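Local coordinates for receptor-type tyrosine-protein phosphatase C (Rattus norvegicus, PDB 5FN8), which probably dephosphorylates phosphotyrosine on signalling proteins during T-cell activation, represented here by two fibronectin type III domains of its extracellular region, at residues 116-121 against 165-170; 128-133 against 144-149. All blocks are in the same frame, centred on the assembly; numbering follows the deposited sequence.

Both contacts lie in the second of the two fibronectin type III domains. From the N terminus, after the first domain, the chain lays down strand 104-108 and then 114-119, next the hairpin of strands 130-137 and 140-147, returns along 151-154 and reaches strand 162-170. Interaction 2 closes the short hairpin loop and is nested inside the longer loop that interaction 1 closes. The first ties the three-stranded sheet to the four-stranded one across the sandwich; the second joins an outermost strand of the four-stranded sheet to its neighbour. They meet where strand 130-137 pairs with 162-170: Tyr170 N lies 2.8 Å from Arg130 O, a probable hydrogen bond.

Interaction 1 of 2, residues 116-121 against 165-170; sequences VTCNSP and FLVYFY. With NAG (2-acetamido-2-deoxy-beta-D-glucopyranose), chain G.
The two sheets of a fibronectin type III sandwich face each other here, with strand 116-119 from one and strand 165-170 from the other. Their axes come no closer than 9.3 Å. At that separation no backbone hydrogen bond joins them and side chains do all the work; their directions differ by 32°. Val116 divides its two methyls between two partners. CG1, anti to the backbone N, meets Val167 CG2 tip to tip at 3.9 Å, whereas CG2 comes obliquely upon the Phe165 ring, 3.7 Å from its CD2. The other methyl of Val167, CG1, lies 4.0 Å from Cys118 SG. That sulfur is held in the crowded position between backbone N and carbonyl carbon, and its disulfide to Cys150 ties strand 114-119 to the residue preceding neighbouring strand 151-154. Met104 of strand 104-108 also packs on Val116, Phe165 and Val167. Where the first strand gives way to loop, Pro121 takes over the packing, and Ser120 OG donates to Pro121 O. The acetamido group of the NAG lies over one face of the Tyr170 ring, with NAG C8 3.6 Å from Tyr170 CD1. Phe169 turns its ring inward with CG anti to the backbone N (chi1 -170°) and meets Tyr131 edge-to-face. Over one face of that Phe169 ring sits Pro121 CD in a CH-pi contact, 3.7 Å from the centroid and 21° off the normal.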
# COMPACT_ATOMS: atom_id res chain seq x y z
N VAL B 116 2.87 -26.58 0.57
CA VAL B 116 3.40 -25.30 0.11
C VAL B 116 2.50 -24.16 0.63
O VAL B 116 1.28 -24.22 0.48
CB VAL B 116 3.64 -25.23 -1.44
CG1 VAL B 116 4.31 -23.90 -1.84
CG2 VAL B 116 4.46 -26.41 -1.94
N THR B 117 3.10 -23.15 1.28
CA THR B 117 2.38 -22.01 1.87
C THR B 117 3.11 -20.73 1.56
O THR B 117 4.33 -20.73 1.41
CB THR B 117 2.20 -22.14 3.40
OG1 THR B 117 3.48 -22.34 4.00
CG2 THR B 117 1.24 -23.27 3.79
N CYS B 118 2.37 -19.65 1.45
CA CYS B 118 2.93 -18.34 1.20
C CYS B 118 1.91 -17.30 1.59
O CYS B 118 0.75 -17.63 1.89
CB CYS B 118 3.37 -18.18 -0.26
SG CYS B 118 2.02 -17.79 -1.42
N ASN B 119 2.34 -16.05 1.59
CA ASN B 119 1.46 -14.93 1.87
C ASN B 119 1.45 -14.04 0.66
O ASN B 119 2.37 -14.07 -0.16
CB ASN B 119 1.92 -14.18 3.12
CG ASN B 119 2.02 -15.03 4.36
OD1 ASN B 119 3.10 -15.20 4.94
ND2 ASN B 119 0.90 -15.61 4.78
N SER B 120 0.41 -13.24 0.57
CA SER B 120 0.16 -12.27 -0.49
C SER B 120 1.36 -11.38 -0.83
O SER B 120 2.12 -11.03 0.09
CB SER B 120 -1.02 -11.39 -0.08
OG SER B 120 -1.33 -10.41 -1.05
N PRO B 121 1.54 -10.93 -2.10
CA PRO B 121 2.58 -9.92 -2.38
C PRO B 121 2.09 -8.56 -1.81
O PRO B 121 0.91 -8.41 -1.46
CB PRO B 121 2.59 -9.86 -3.92
CG PRO B 121 1.75 -11.00 -4.38
CD PRO B 121 0.75 -11.19 -3.32
N PHE B 165 9.27 -26.05 -6.70
CA PHE B 165 7.95 -25.47 -6.51
C PHE B 165 8.03 -24.02 -6.85
O PHE B 165 8.88 -23.30 -6.32
CB PHE B 165 7.44 -25.74 -5.07
CG PHE B 165 7.36 -27.22 -4.76
CD1 PHE B 165 8.50 -27.92 -4.36
CD2 PHE B 165 6.17 -27.92 -4.89
CE1 PHE B 165 8.44 -29.30 -4.12
CE2 PHE B 165 6.11 -29.29 -4.61
CZ PHE B 165 7.25 -29.97 -4.25
N LEU B 166 7.20 -23.60 -7.81
CA LEU B 166 7.15 -22.23 -8.32
C LEU B 166 5.77 -21.69 -8.07
O LEU B 166 4.81 -22.20 -8.63
CB LEU B 166 7.44 -22.23 -9.83
CG LEU B 166 8.78 -22.79 -10.33
CD1 LEU B 166 8.69 -24.30 -10.66
CD2 LEU B 166 9.20 -22.07 -11.59
N VAL B 167 5.66 -20.69 -7.18
CA VAL B 167 4.41 -20.01 -6.85
C VAL B 167 4.40 -18.65 -7.52
O VAL B 167 5.34 -17.90 -7.34
CB VAL B 167 4.11 -19.88 -5.33
CG1 VAL B 167 2.75 -19.17 -5.10
CG2 VAL B 167 4.10 -21.23 -4.65
N TYR B 168 3.37 -18.38 -8.36
CA TYR B 168 3.16 -17.08 -9.02
C TYR B 168 1.85 -16.52 -8.49
O TYR B 168 0.91 -17.29 -8.21
CB TYR B 168 2.93 -17.22 -10.54
CG TYR B 168 3.95 -18.02 -11.30
CD1 TYR B 168 4.00 -19.42 -11.18
CD2 TYR B 168 4.82 -17.41 -12.19
CE1 TYR B 168 4.93 -20.17 -11.89
CE2 TYR B 168 5.75 -18.16 -12.93
CZ TYR B 168 5.80 -19.53 -12.77
OH TYR B 168 6.69 -20.23 -13.54
N PHE B 169 1.76 -15.20 -8.42
CA PHE B 169 0.53 -14.52 -8.06
C PHE B 169 -0.14 -14.09 -9.35
O PHE B 169 0.54 -13.58 -10.25
CB PHE B 169 0.80 -13.28 -7.20
CG PHE B 169 -0.46 -12.68 -6.62
CD1 PHE B 169 -1.05 -13.22 -5.48
CD2 PHE B 169 -1.00 -11.51 -7.15
CE1 PHE B 169 -2.18 -12.62 -4.91
CE2 PHE B 169 -2.13 -10.94 -6.59
CZ PHE B 169 -2.70 -11.49 -5.46
N TYR B 170 -1.45 -14.28 -9.42
CA TYR B 170 -2.29 -13.86 -10.53
C TYR B 170 -3.30 -12.82 -10.02
O TYR B 170 -4.01 -13.07 -9.05
CB TYR B 170 -3.00 -15.07 -11.17
CG TYR B 170 -3.90 -14.69 -12.32
CD1 TYR B 170 -3.38 -14.15 -13.49
CD2 TYR B 170 -5.28 -14.89 -12.24
CE1 TYR B 170 -4.21 -13.77 -14.54
CE2 TYR B 170 -6.12 -14.51 -13.30
CZ TYR B 170 -5.58 -13.98 -14.45
OH TYR B 170 -6.39 -13.66 -15.52
C1 NAG G . -7.05 -19.25 -12.24
C2 NAG G . -6.67 -18.75 -13.64
C3 NAG G . -7.61 -17.64 -14.11
C4 NAG G . -9.07 -17.97 -13.84
C5 NAG G . -9.30 -18.37 -12.38
C6 NAG G . -10.72 -18.81 -12.10
C7 NAG G . -4.53 -17.85 -14.56
C8 NAG G . -3.09 -17.62 -14.25
N2 NAG G . -5.30 -18.28 -13.53
O3 NAG G . -7.47 -17.48 -15.52
O4 NAG G . -9.88 -16.84 -14.16
O5 NAG G . -8.45 -19.48 -12.06
O6 NAG G . -10.93 -19.13 -10.73
O7 NAG G . -4.98 -17.65 -15.69

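Interaction 2 of 2, residues 128-133 against 144-149; sequences EARYIL and TFNQST. With NAG (2-acetamido-2-deoxy-beta-D-glucopyranose), chain G.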
# COMPACT_ATOMS: atom_id res chain seq x y z
N GLU B 128 -8.07 -9.06 -8.86
CA GLU B 128 -8.22 -10.35 -8.18
C GLU B 128 -6.96 -10.78 -7.45
O GLU B 128 -5.93 -10.11 -7.51
CB GLU B 128 -8.68 -11.42 -9.18
CG GLU B 128 -10.08 -11.16 -9.73
CD GLU B 128 -10.22 -11.44 -11.22
OE1 GLU B 128 -9.89 -12.57 -11.65
OE2 GLU B 128 -10.69 -10.53 -11.94
N ALA B 129 -7.07 -11.92 -6.74
CA ALA B 129 -6.00 -12.49 -5.96
C ALA B 129 -6.02 -14.02 -6.03
O ALA B 129 -6.84 -14.66 -5.35
CB ALA B 129 -6.07 -12.00 -4.52
N ARG B 130 -5.12 -14.60 -6.88
CA ARG B 130 -4.98 -16.06 -7.05
C ARG B 130 -3.54 -16.49 -7.03
O ARG B 130 -2.63 -15.73 -7.38
CB ARG B 130 -5.73 -16.60 -8.28
CG ARG B 130 -7.19 -16.15 -8.25
CD ARG B 130 -8.14 -16.95 -9.07
NE ARG B 130 -8.09 -18.38 -8.78
CZ ARG B 130 -8.94 -19.03 -7.99
NH1 ARG B 130 -9.88 -18.37 -7.34
NH2 ARG B 130 -8.84 -20.34 -7.83
N TYR B 131 -3.35 -17.70 -6.58
CA TYR B 131 -2.06 -18.32 -6.40
C TYR B 131 -1.90 -19.50 -7.35
O TYR B 131 -2.71 -20.43 -7.34
CB TYR B 131 -1.92 -18.76 -4.93
CG TYR B 131 -1.95 -17.58 -3.99
CD1 TYR B 131 -0.79 -16.87 -3.69
CD2 TYR B 131 -3.16 -17.12 -3.46
CE1 TYR B 131 -0.83 -15.76 -2.84
CE2 TYR B 131 -3.21 -15.99 -2.63
CZ TYR B 131 -2.03 -15.33 -2.32
OH TYR B 131 -2.12 -14.21 -1.52
N ILE B 132 -0.85 -19.43 -8.19
CA ILE B 132 -0.55 -20.49 -9.16
C ILE B 132 0.66 -21.26 -8.69
O ILE B 132 1.72 -20.68 -8.46
CB ILE B 132 -0.30 -19.89 -10.58
CG1 ILE B 132 -1.39 -18.91 -11.05
CG2 ILE B 132 0.07 -20.98 -11.61
CD1 ILE B 132 -2.81 -19.32 -10.98
N LEU B 133 0.51 -22.53 -8.54
CA LEU B 133 1.65 -23.34 -8.18
C LEU B 133 1.98 -24.33 -9.29
O LEU B 133 1.12 -25.07 -9.75
CB LEU B 133 1.42 -24.07 -6.85
CG LEU B 133 2.40 -25.20 -6.51
CD1 LEU B 133 3.80 -24.67 -6.23
CD2 LEU B 133 1.91 -26.01 -5.36
N THR B 144 0.16 -28.70 -11.65
CA THR B 144 -0.19 -27.28 -11.63
C THR B 144 -1.48 -27.07 -10.81
O THR B 144 -2.36 -27.91 -10.86
CB THR B 144 -0.15 -26.63 -13.02
OG1 THR B 144 -0.22 -25.22 -12.83
CG2 THR B 144 -1.30 -27.03 -13.91
N PHE B 145 -1.55 -25.96 -10.02
CA PHE B 145 -2.70 -25.63 -9.15
C PHE B 145 -2.98 -24.16 -9.22
O PHE B 145 -2.06 -23.36 -9.37
CB PHE B 145 -2.40 -25.98 -7.69
CG PHE B 145 -1.95 -27.37 -7.35
CD1 PHE B 145 -0.63 -27.75 -7.51
CD2 PHE B 145 -2.82 -28.26 -6.73
CE1 PHE B 145 -0.21 -29.05 -7.18
CE2 PHE B 145 -2.40 -29.56 -6.38
CZ PHE B 145 -1.10 -29.95 -6.63
N ASN B 146 -4.25 -23.80 -9.09
CA ASN B 146 -4.75 -22.43 -9.17
C ASN B 146 -5.75 -22.29 -8.02
O ASN B 146 -6.79 -22.94 -8.02
CB ASN B 146 -5.41 -22.19 -10.54
CG ASN B 146 -6.04 -20.84 -10.71
OD1 ASN B 146 -6.21 -20.09 -9.76
ND2 ASN B 146 -6.39 -20.49 -11.94
N GLN B 147 -5.42 -21.46 -7.02
CA GLN B 147 -6.25 -21.31 -5.82
C GLN B 147 -6.35 -19.87 -5.33
O GLN B 147 -5.50 -19.02 -5.64
CB GLN B 147 -5.68 -22.16 -4.69
CG GLN B 147 -5.99 -23.66 -4.80
CD GLN B 147 -5.17 -24.52 -3.83
OE1 GLN B 147 -4.89 -25.68 -4.11
NE2 GLN B 147 -4.73 -23.97 -2.70
N SER B 148 -7.39 -19.63 -4.51
CA SER B 148 -7.70 -18.39 -3.80
C SER B 148 -6.76 -18.21 -2.62
O SER B 148 -6.47 -17.08 -2.27
CB SER B 148 -9.11 -18.48 -3.22
OG SER B 148 -10.03 -18.39 -4.29
N THR B 149 -6.35 -19.31 -1.98
CA THR B 149 -5.48 -19.35 -0.81
C THR B 149 -4.16 -20.04 -1.14
O THR B 149 -4.13 -21.07 -1.82
CB THR B 149 -6.17 -20.05 0.39
OG1 THR B 149 -6.55 -21.37 0.01
CG2 THR B 149 -7.42 -19.32 0.86
C1 NAG G . -7.05 -19.25 -12.24
C2 NAG G . -6.67 -18.75 -13.64
C3 NAG G . -7.61 -17.64 -14.11
C4 NAG G . -9.07 -17.97 -13.84
C5 NAG G . -9.30 -18.37 -12.38
C6 NAG G . -10.72 -18.81 -12.10
C7 NAG G . -4.53 -17.85 -14.56
C8 NAG G . -3.09 -17.62 -14.25
N2 NAG G . -5.30 -18.28 -13.53
O3 NAG G . -7.47 -17.48 -15.52
O4 NAG G . -9.88 -16.84 -14.16
O5 NAG G . -8.45 -19.48 -12.06
O6 NAG G . -10.93 -19.13 -10.73
O7 NAG G . -4.98 -17.65 -15.69
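Asn146 holds CG anti to its backbone N (chi1 176°), while Arg130 starts with CG beside its own N (chi1 -53°) and bends at chi3 (54°), so that the guanidinium folds over the neighbouring strand and the two side chains cross at about a right angle. Arg130 NE then donates to Asn146 OD1 at 2.7 Å. The bond is nearly straight and lies in the guanidinium plane, although the donor stands above the carbonyl plane of the amide. NH2 adds weak bonds to OD1 and to Asn146 O. The other branch of the amide is spent covalently: Asn146 ND2 carries the glycan, 1.4 Å from NAG C1. The sugar turns back over the arginine, with NAG O6 3.4 Å above the centre of one guanidinium face, while the Gln147-Ser148 backbone covers the opposite face. Ile132 lies alongside Asn146, its CD1 3.6 Å from Asn146 CG and 3.7 Å from the acetyl methyl NAG C8. Beneath this surface group runs the backbone ladder. Tyr131 and Gln147 exchange hydrogen bonds, Tyr131 N reaching Gln147 O at 2.7 Å nearly along the C=O axis, and Leu133 and Phe145 form the next hydrogen-bonded pair. On the face carrying Tyr131 and Leu133, Leu133 CD2 packs 3.8 Å from Phe145 CD1; Phe152 of the other sheet covers Tyr131 and Leu133. Gln147 NE2 is shared between Thr149 O and Lys151 O. The whole is an antiparallel beta hairpin at the margin of a fibronectin type III sandwich, with an N-glycosylated asparagine on its outer face.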